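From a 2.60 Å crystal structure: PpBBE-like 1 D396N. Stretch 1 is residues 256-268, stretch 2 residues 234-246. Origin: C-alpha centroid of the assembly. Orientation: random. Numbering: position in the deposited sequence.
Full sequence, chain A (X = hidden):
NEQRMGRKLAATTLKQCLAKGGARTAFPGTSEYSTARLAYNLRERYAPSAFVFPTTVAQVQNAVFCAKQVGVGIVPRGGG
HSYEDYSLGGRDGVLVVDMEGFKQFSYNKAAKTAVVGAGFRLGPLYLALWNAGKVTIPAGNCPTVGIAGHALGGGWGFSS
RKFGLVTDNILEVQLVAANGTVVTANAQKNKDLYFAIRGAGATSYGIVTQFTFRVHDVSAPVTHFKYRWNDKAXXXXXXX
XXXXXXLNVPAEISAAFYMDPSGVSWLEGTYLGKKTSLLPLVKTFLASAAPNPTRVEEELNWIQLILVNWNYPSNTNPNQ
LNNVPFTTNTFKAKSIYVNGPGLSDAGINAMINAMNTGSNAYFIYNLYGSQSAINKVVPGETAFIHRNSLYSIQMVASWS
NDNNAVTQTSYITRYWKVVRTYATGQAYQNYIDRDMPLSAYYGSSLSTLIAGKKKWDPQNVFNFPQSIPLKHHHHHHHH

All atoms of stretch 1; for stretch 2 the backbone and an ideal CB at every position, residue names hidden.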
ATOM      1  N   ALA A 256       6.845   0.093  13.597  1.00 52.81           N
ATOM      2  CA  ALA A 256       7.506   0.851  12.551  1.00 51.71           C
ATOM      3  C   ALA A 256       8.360   1.912  13.217  1.00 53.41           C
ATOM      4  O   ALA A 256       7.965   2.481  14.237  1.00 57.06           O
ATOM      5  CB  ALA A 256       6.506   1.507  11.592  1.00 48.80           C
ATOM      6  N   PHE A 257       9.531   2.161  12.651  1.00 51.07           N
ATOM      7  CA  PHE A 257      10.407   3.220  13.123  1.00 52.25           C
ATOM      8  C   PHE A 257      10.333   4.421  12.173  1.00 55.02           C
ATOM      9  O   PHE A 257      10.149   4.270  10.959  1.00 51.29           O
ATOM     10  CB  PHE A 257      11.839   2.690  13.241  1.00 48.82           C
ATOM     11  CG  PHE A 257      12.765   3.586  14.003  1.00 54.50           C
ATOM     12  CD1 PHE A 257      12.940   3.419  15.371  1.00 54.02           C
ATOM     13  CD2 PHE A 257      13.491   4.585  13.350  1.00 53.64           C
ATOM     14  CE1 PHE A 257      13.809   4.240  16.081  1.00 51.86           C
ATOM     15  CE2 PHE A 257      14.364   5.400  14.053  1.00 53.07           C
ATOM     16  CZ  PHE A 257      14.523   5.226  15.420  1.00 53.70           C
ATOM     17  N   TYR A 258      10.472   5.621  12.740  1.00 50.69           N
ATOM     18  CA  TYR A 258      10.383   6.859  11.981  1.00 53.10           C
ATOM     19  C   TYR A 258      11.581   7.747  12.301  1.00 53.72           C
ATOM     20  O   TYR A 258      12.168   7.668  13.380  1.00 57.46           O
ATOM     21  CB  TYR A 258       9.062   7.599  12.275  1.00 51.60           C
ATOM     22  CG  TYR A 258       8.955   8.989  11.680  1.00 52.71           C
ATOM     23  CD1 TYR A 258       9.556  10.089  12.307  1.00 57.28           C
ATOM     24  CD2 TYR A 258       8.231   9.218  10.516  1.00 50.00           C
ATOM     25  CE1 TYR A 258       9.474  11.363  11.773  1.00 54.83           C
ATOM     26  CE2 TYR A 258       8.137  10.505   9.971  1.00 51.15           C
ATOM     27  CZ  TYR A 258       8.760  11.568  10.610  1.00 54.81           C
ATOM     28  OH  TYR A 258       8.681  12.844  10.099  1.00 54.34           O
ATOM     29  N   MET A 259      11.921   8.611  11.354  1.00 52.09           N
ATOM     30  CA  MET A 259      13.128   9.420  11.409  1.00 53.70           C
ATOM     31  C   MET A 259      12.992  10.492  10.336  1.00 56.55           C
ATOM     32  O   MET A 259      12.444  10.216   9.270  1.00 55.78           O
ATOM     33  CB  MET A 259      14.348   8.523  11.165  1.00 52.93           C
ATOM     34  CG  MET A 259      15.688   9.175  11.157  1.00 57.48           C
ATOM     35  SD  MET A 259      16.972   7.967  10.738  1.00 67.78           S
ATOM     36  CE  MET A 259      16.752   6.762  12.032  1.00 55.80           C
ATOM     37  N   ASP A 260      13.449  11.709  10.617  1.00 55.50           N
ATOM     38  CA  ASP A 260      13.380  12.756   9.604  1.00 52.50           C
ATOM     39  C   ASP A 260      14.494  13.768   9.858  1.00 55.06           C
ATOM     40  O   ASP A 260      15.095  13.775  10.940  1.00 53.39           O
ATOM     41  CB  ASP A 260      11.980  13.406   9.560  1.00 52.45           C
ATOM     42  CG  ASP A 260      11.693  14.343  10.721  1.00 55.52           C
ATOM     43  OD1 ASP A 260      12.602  15.059  11.200  1.00 57.78           O
ATOM     44  OD2 ASP A 260      10.514  14.385  11.136  1.00 55.35           O
ATOM     45  N   PRO A 261      14.825  14.609   8.861  1.00 56.48           N
ATOM     46  CA  PRO A 261      16.040  15.447   8.965  1.00 55.96           C
ATOM     47  C   PRO A 261      15.958  16.563   9.993  1.00 55.91           C
ATOM     48  O   PRO A 261      16.995  17.161  10.302  1.00 57.47           O
ATOM     49  CB  PRO A 261      16.201  16.022   7.550  1.00 56.05           C
ATOM     50  CG  PRO A 261      15.379  15.119   6.675  1.00 60.14           C
ATOM     51  CD  PRO A 261      14.229  14.691   7.516  1.00 51.42           C
ATOM     52  N   SER A 262      14.781  16.863  10.534  1.00 55.73           N
ATOM     53  CA  SER A 262      14.685  17.817  11.632  1.00 55.81           C
ATOM     54  C   SER A 262      15.152  17.238  12.960  1.00 58.13           C
ATOM     55  O   SER A 262      15.250  17.982  13.938  1.00 61.07           O
ATOM     56  CB  SER A 262      13.248  18.317  11.778  1.00 49.62           C
ATOM     57  OG  SER A 262      12.438  17.370  12.454  1.00 57.68           O
ATOM     58  N   GLY A 263      15.421  15.941  13.027  1.00 59.21           N
ATOM     59  CA  GLY A 263      15.892  15.300  14.238  1.00 59.67           C
ATOM     60  C   GLY A 263      14.865  14.438  14.946  1.00 57.85           C
ATOM     61  O   GLY A 263      15.233  13.733  15.895  1.00 61.05           O
ATOM     62  N   VAL A 264      13.597  14.473  14.537  1.00 55.94           N
ATOM     63  CA  VAL A 264      12.588  13.621  15.155  1.00 56.05           C
ATOM     64  C   VAL A 264      12.875  12.162  14.824  1.00 55.64           C
ATOM     65  O   VAL A 264      13.306  11.832  13.709  1.00 57.86           O
ATOM     66  CB  VAL A 264      11.184  14.035  14.683  1.00 53.27           C
ATOM     67  CG1 VAL A 264      10.120  13.119  15.273  1.00 52.40           C
ATOM     68  CG2 VAL A 264      10.915  15.480  15.049  1.00 51.13           C
ATOM     69  N   SER A 265      12.654  11.280  15.800  1.00 55.09           N
ATOM     70  CA  SER A 265      12.640   9.841  15.559  1.00 56.36           C
ATOM     71  C   SER A 265      11.698   9.179  16.556  1.00 57.90           C
ATOM     72  O   SER A 265      11.522   9.665  17.678  1.00 57.74           O
ATOM     73  CB  SER A 265      14.040   9.219  15.664  1.00 53.98           C
ATOM     74  OG  SER A 265      14.542   9.314  16.984  1.00 54.99           O
ATOM     75  N   TRP A 266      11.090   8.064  16.145  1.00 56.55           N
ATOM     76  CA  TRP A 266      10.209   7.363  17.071  1.00 57.17           C
ATOM     77  C   TRP A 266      10.080   5.897  16.691  1.00 57.39           C
ATOM     78  O   TRP A 266      10.383   5.491  15.567  1.00 56.01           O
ATOM     79  CB  TRP A 266       8.820   8.019  17.155  1.00 54.98           C
ATOM     80  CG  TRP A 266       7.907   7.903  15.940  1.00 58.52           C
ATOM     81  CD1 TRP A 266       7.375   6.756  15.398  1.00 59.35           C
ATOM     82  CD2 TRP A 266       7.362   8.992  15.171  1.00 59.05           C
ATOM     83  NE1 TRP A 266       6.563   7.069  14.327  1.00 59.11           N
ATOM     84  CE2 TRP A 266       6.535   8.433  14.174  1.00 57.10           C
ATOM     85  CE3 TRP A 266       7.492  10.389  15.235  1.00 57.89           C
ATOM     86  CZ2 TRP A 266       5.856   9.220  13.247  1.00 52.79           C
ATOM     87  CZ3 TRP A 266       6.810  11.164  14.315  1.00 50.58           C
ATOM     88  CH2 TRP A 266       6.008  10.579  13.336  1.00 48.51           C
ATOM     89  N   LEU A 267       9.646   5.105  17.666  1.00 56.89           N
ATOM     90  CA  LEU A 267       9.173   3.749  17.438  1.00 56.31           C
ATOM     91  C   LEU A 267       7.694   3.742  17.773  1.00 54.12           C
ATOM     92  O   LEU A 267       7.310   4.156  18.867  1.00 57.49           O
ATOM     93  CB  LEU A 267       9.923   2.733  18.298  1.00 55.16           C
ATOM     94  CG  LEU A 267       9.396   1.303  18.208  1.00 51.63           C
ATOM     95  CD1 LEU A 267       9.506   0.781  16.784  1.00 48.67           C
ATOM     96  CD2 LEU A 267      10.129   0.391  19.171  1.00 47.96           C
ATOM     97  N   GLU A 268       6.866   3.316  16.828  1.00 53.70           N
ATOM     98  CA  GLU A 268       5.432   3.202  17.044  1.00 55.82           C
ATOM     99  C   GLU A 268       4.986   1.772  16.770  1.00 56.70           C
ATOM    100  O   GLU A 268       5.487   1.128  15.844  1.00 57.40           O
ATOM    101  CB  GLU A 268       4.656   4.182  16.164  1.00 55.75           C
ATOM    102  CG  GLU A 268       3.169   4.156  16.454  1.00 60.41           C
ATOM    103  CD  GLU A 268       2.366   5.129  15.618  1.00 65.01           C
ATOM    104  OE1 GLU A 268       2.940   5.702  14.658  1.00 67.98           O
ATOM    105  OE2 GLU A 268       1.157   5.312  15.931  1.00 66.10           O
ATOM    106  N   UNK A 234      20.722  11.552  18.883  1.00 57.12           N
ATOM    107  CA  UNK A 234      20.397  10.204  19.331  1.00 60.20           C
ATOM    108  C   UNK A 234      19.853   9.336  18.199  1.00 59.99           C
ATOM    109  O   UNK A 234      19.318   8.249  18.462  1.00 62.29           O
ATOM    110  CB  UNK A 234      19.380  10.265  20.472  1.00 60.20           C
ATOM    111  N   UNK A 235      19.981   9.783  16.945  1.00 57.89           N
ATOM    112  CA  UNK A 235      19.414   9.039  15.819  1.00 56.67           C
ATOM    113  C   UNK A 235      20.124   7.702  15.606  1.00 54.88           C
ATOM    114  O   UNK A 235      19.475   6.673  15.385  1.00 55.53           O
ATOM    115  CB  UNK A 235      19.493   9.878  14.542  1.00 56.67           C
ATOM    116  N   UNK A 236      21.454   7.698  15.637  1.00 55.99           N
ATOM    117  CA  UNK A 236      22.180   6.446  15.477  1.00 54.85           C
ATOM    118  C   UNK A 236      21.813   5.471  16.584  1.00 60.85           C
ATOM    119  O   UNK A 236      21.504   4.297  16.328  1.00 56.68           O
ATOM    120  CB  UNK A 236      23.689   6.696  15.468  1.00 54.85           C
ATOM    121  N   UNK A 237      21.855   5.948  17.832  1.00 61.57           N
ATOM    122  CA  UNK A 237      21.575   5.088  18.971  1.00 54.41           C
ATOM    123  C   UNK A 237      20.168   4.511  18.882  1.00 57.60           C
ATOM    124  O   UNK A 237      19.967   3.304  19.080  1.00 60.52           O
ATOM    125  CB  UNK A 237      21.749   5.861  20.280  1.00 54.41           C
ATOM    126  N   UNK A 238      19.176   5.356  18.569  1.00 53.99           N
ATOM    127  CA  UNK A 238      17.801   4.864  18.514  1.00 55.40           C
ATOM    128  C   UNK A 238      17.618   3.868  17.375  1.00 56.12           C
ATOM    129  O   UNK A 238      17.000   2.814  17.564  1.00 59.69           O
ATOM    130  CB  UNK A 238      16.824   6.030  18.353  1.00 55.40           C
ATOM    131  N   UNK A 239      18.155   4.169  16.187  1.00 56.89           N
ATOM    132  CA  UNK A 239      17.969   3.252  15.067  1.00 54.97           C
ATOM    133  C   UNK A 239      18.666   1.920  15.319  1.00 55.64           C
ATOM    134  O   UNK A 239      18.094   0.858  15.044  1.00 56.40           O
ATOM    135  CB  UNK A 239      18.492   3.881  13.774  1.00 54.97           C
ATOM    136  N   UNK A 240      19.901   1.952  15.840  1.00 56.02           N
ATOM    137  CA  UNK A 240      20.599   0.707  16.151  1.00 56.47           C
ATOM    138  C   UNK A 240      19.812  -0.129  17.152  1.00 55.96           C
ATOM    139  O   UNK A 240      19.696  -1.352  16.999  1.00 55.84           O
ATOM    140  CB  UNK A 240      21.997   1.002  16.698  1.00 56.47           C
ATOM    141  N   UNK A 241      19.244   0.516  18.172  1.00 58.40           N
ATOM    142  CA  UNK A 241      18.455  -0.217  19.154  1.00 56.26           C
ATOM    143  C   UNK A 241      17.196  -0.804  18.533  1.00 56.40           C
ATOM    144  O   UNK A 241      16.778  -1.910  18.898  1.00 57.01           O
ATOM    145  CB  UNK A 241      18.084   0.697  20.324  1.00 56.26           C
ATOM    146  N   UNK A 242      16.576  -0.073  17.601  1.00 55.65           N
ATOM    147  CA  UNK A 242      15.435  -0.609  16.859  1.00 53.60           C
ATOM    148  C   UNK A 242      15.814  -1.879  16.102  1.00 55.90           C
ATOM    149  O   UNK A 242      15.100  -2.888  16.169  1.00 54.28           O
ATOM    150  CB  UNK A 242      14.895   0.440  15.885  1.00 53.60           C
ATOM    151  N   UNK A 243      16.951  -1.850  15.386  1.00 58.76           N
ATOM    152  CA  UNK A 243      17.418  -3.020  14.636  1.00 54.65           C
ATOM    153  C   UNK A 243      17.670  -4.216  15.547  1.00 58.61           C
ATOM    154  O   UNK A 243      17.250  -5.339  15.244  1.00 58.32           O
ATOM    155  CB  UNK A 243      18.696  -2.678  13.868  1.00 54.65           C
ATOM    156  N   UNK A 244      18.400  -4.006  16.646  1.00 57.22           N
ATOM    157  CA  UNK A 244      18.682  -5.103  17.566  1.00 56.11           C
ATOM    158  C   UNK A 244      17.398  -5.682  18.126  1.00 54.66           C
ATOM    159  O   UNK A 244      17.200  -6.898  18.119  1.00 59.63           O
ATOM    160  CB  UNK A 244      19.587  -4.631  18.706  1.00 56.11           C
ATOM    161  N   UNK A 245      16.509  -4.808  18.608  1.00 54.95           N
ATOM    162  CA  UNK A 245      15.228  -5.238  19.155  1.00 55.43           C
ATOM    163  C   UNK A 245      14.375  -5.941  18.103  1.00 59.46           C
ATOM    164  O   UNK A 245      13.726  -6.962  18.395  1.00 55.22           O
ATOM    165  CB  UNK A 245      14.470  -4.038  19.727  1.00 55.43           C
ATOM    166  N   UNK A 246      14.366  -5.402  16.870  1.00 56.32           N
ATOM    167  CA  UNK A 246      13.479  -5.907  15.832  1.00 53.98           C
ATOM    168  C   UNK A 246      13.733  -7.353  15.462  1.00 56.41           C
ATOM    169  O   UNK A 246      12.798  -8.074  15.092  1.00 55.23           O
ATOM    170  CB  UNK A 246      13.608  -5.039  14.579  1.00 53.98           C
TER

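Stretch 1 is a β-hairpin whose strands, 256-259 and 264-268, turn Phe257, Met259, Ser265 and Leu267 toward a helix, 235-246, that runs nearly antiparallel to the first strand and nearly parallel to the second.

Position 234 lies just before the helix, its CB sideways and nothing of the hairpin within 5.5 Å. Stretch 1 sets little constraint; the residue is Val234, the N-cap.

At 235 CA-to-CB also points sideways, but the ideal CB is 4.8 Å from Met259 CE, and Gly263 and Ser265 leave room nearby. A flexible apolar chain able to reach back, leucine or methionine, would suit. It is Leu235: CD2 lies 3.6 Å from Ser265 CB and 4.0 Å from Met259 CG.

Positions 236 and 237 face away or lie out of reach; they are Phe236 and Lys237.

Position 238 points toward the hairpin, its ideal CB 3.8 Å from Phe257 CZ and 4.2 Å from Ser265 OG. Small or medium residues fit, and the hydroxyl favors a polar one: serine, threonine or asparagine. Asn238 donates a hydrogen bond from ND2 to Ser265 OG (3.2 Å, 161° at the hydrogen), while its CB packs on the Phe257 ring.

At 239 the CB points sideways, with Met259 CE 3.8 Å and Phe257 CE2 4.4 Å from its ideal position. Leucine, methionine or an aromatic would serve. Phe239 turns its ring edge to the face of Phe257, the planes at 83°, and its CD1 meets Met259 CE at 3.7 Å.

Positions 240 and 241 find no partner in stretch 1; they are Lys240 and Ser241.

Position 242 points straight at the first strand: the ideal CB is 3.6 Å from Phe257 CD1 and 5.5 Å from Leu267 CD1. This apolar setting suits leucine, methionine or phenylalanine. Phe242 lays one ring face over Phe257 CB, 3.5 Å from the ring centroid and almost on its normal; its CD1 also touches Leu267 CD1 at 3.9 Å.

Positions 243 and 244 are out of reach: Gln243, and Ser244, whose OG donates a hydrogen bond to Lys240 O (3.0 Å).

At 245 the CB points toward the hairpin but has nothing within 5.5 Å, so a side chain must extend well past its CB to meet Leu267; leucine, methionine or an aromatic would do. Trp245 places a ring face over Leu267 CD2, 3.7 Å from CZ3.

Position 246 is beyond the hairpin's reach, and an ideal CB would be crowded by the carbonyl O of 242. A residue without a CB avoids this, and it is Gly246.

Stretch 2 (234-246) VLFKNFKSFQSWG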
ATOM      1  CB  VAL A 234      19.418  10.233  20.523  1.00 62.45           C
ATOM      2  CG1 VAL A 234      19.992  11.069  21.655  1.00 61.44           C
ATOM      3  CG2 VAL A 234      18.041  10.763  20.115  1.00 58.28           C
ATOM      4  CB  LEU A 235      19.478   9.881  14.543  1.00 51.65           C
ATOM      5  CG  LEU A 235      18.573  11.103  14.501  1.00 54.82           C
ATOM      6  CD1 LEU A 235      18.870  11.938  13.267  1.00 53.76           C
ATOM      7  CD2 LEU A 235      17.107  10.674  14.542  1.00 52.17           C
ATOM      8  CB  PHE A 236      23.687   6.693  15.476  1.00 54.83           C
ATOM      9  CG  PHE A 236      24.490   5.437  15.343  1.00 58.94           C
ATOM     10  CD1 PHE A 236      24.832   4.689  16.464  1.00 58.14           C
ATOM     11  CD2 PHE A 236      24.879   4.981  14.095  1.00 57.32           C
ATOM     12  CE1 PHE A 236      25.546   3.517  16.339  1.00 57.73           C
ATOM     13  CE2 PHE A 236      25.601   3.805  13.966  1.00 57.64           C
ATOM     14  CZ  PHE A 236      25.935   3.076  15.087  1.00 58.84           C
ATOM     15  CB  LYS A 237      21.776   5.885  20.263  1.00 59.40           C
ATOM     16  CG  LYS A 237      21.897   5.046  21.528  1.00 62.57           C
ATOM     17  CD  LYS A 237      22.049   5.928  22.762  1.00 63.23           C
ATOM     18  CE  LYS A 237      21.971   5.100  24.038  1.00 68.81           C
ATOM     19  NZ  LYS A 237      23.096   4.129  24.127  1.00 76.97           N
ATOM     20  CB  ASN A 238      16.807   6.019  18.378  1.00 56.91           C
ATOM     21  CG  ASN A 238      16.835   6.965  19.561  1.00 58.81           C
ATOM     22  OD1 ASN A 238      17.499   6.706  20.556  1.00 63.78           O
ATOM     23  ND2 ASN A 238      16.106   8.069  19.458  1.00 55.32           N
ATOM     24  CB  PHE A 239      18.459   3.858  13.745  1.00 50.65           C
ATOM     25  CG  PHE A 239      18.074   3.021  12.566  1.00 49.99           C
ATOM     26  CD1 PHE A 239      16.779   3.072  12.068  1.00 50.88           C
ATOM     27  CD2 PHE A 239      18.958   2.106  12.021  1.00 53.57           C
ATOM     28  CE1 PHE A 239      16.384   2.269  11.024  1.00 48.63           C
ATOM     29  CE2 PHE A 239      18.571   1.291  10.961  1.00 53.22           C
ATOM     30  CZ  PHE A 239      17.275   1.378  10.465  1.00 51.73           C
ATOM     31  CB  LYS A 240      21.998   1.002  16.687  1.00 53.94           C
ATOM     32  CG  LYS A 240      22.876  -0.223  16.852  1.00 51.37           C
ATOM     33  CD  LYS A 240      24.319   0.204  17.104  1.00 60.00           C
ATOM     34  CE  LYS A 240      25.200  -0.968  17.511  1.00 57.15           C
ATOM     35  NZ  LYS A 240      24.807  -2.149  16.707  1.00 69.97           N
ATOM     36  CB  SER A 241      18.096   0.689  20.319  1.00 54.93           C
ATOM     37  OG  SER A 241      17.323  -0.045  21.236  1.00 55.80           O
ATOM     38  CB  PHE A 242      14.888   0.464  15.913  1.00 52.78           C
ATOM     39  CG  PHE A 242      13.976  -0.065  14.835  1.00 51.87           C
ATOM     40  CD1 PHE A 242      12.724  -0.597  15.152  1.00 52.07           C
ATOM     41  CD2 PHE A 242      14.360   0.000  13.493  1.00 51.82           C
ATOM     42  CE1 PHE A 242      11.874  -1.075  14.156  1.00 48.42           C
ATOM     43  CE2 PHE A 242      13.524  -0.472  12.484  1.00 50.61           C
ATOM     44  CZ  PHE A 242      12.270  -1.015  12.821  1.00 50.74           C
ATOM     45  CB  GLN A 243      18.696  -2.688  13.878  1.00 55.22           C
ATOM     46  CG  GLN A 243      18.480  -2.052  12.538  1.00 59.31           C
ATOM     47  CD  GLN A 243      19.707  -2.162  11.651  1.00 60.42           C
ATOM     48  OE1 GLN A 243      19.612  -2.048  10.431  1.00 62.41           O
ATOM     49  NE2 GLN A 243      20.872  -2.376  12.265  1.00 61.40           N
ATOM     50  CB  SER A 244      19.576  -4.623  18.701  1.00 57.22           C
ATOM     51  OG  SER A 244      20.695  -3.947  18.181  1.00 68.57           O
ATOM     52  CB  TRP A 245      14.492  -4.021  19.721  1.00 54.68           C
ATOM     53  CG  TRP A 245      13.044  -4.265  20.105  1.00 57.36           C
ATOM     54  CD1 TRP A 245      12.593  -4.862  21.240  1.00 55.82           C
ATOM     55  CD2 TRP A 245      11.869  -3.887  19.358  1.00 57.88           C
ATOM     56  NE1 TRP A 245      11.220  -4.891  21.248  1.00 56.12           N
ATOM     57  CE2 TRP A 245      10.749  -4.299  20.107  1.00 54.54           C
ATOM     58  CE3 TRP A 245      11.658  -3.241  18.132  1.00 53.76           C
ATOM     59  CZ2 TRP A 245       9.437  -4.083  19.675  1.00 52.62           C
ATOM     60  CZ3 TRP A 245      10.350  -3.035  17.703  1.00 53.41           C
ATOM     61  CH2 TRP A 245       9.261  -3.455  18.471  1.00 53.83           C
TER
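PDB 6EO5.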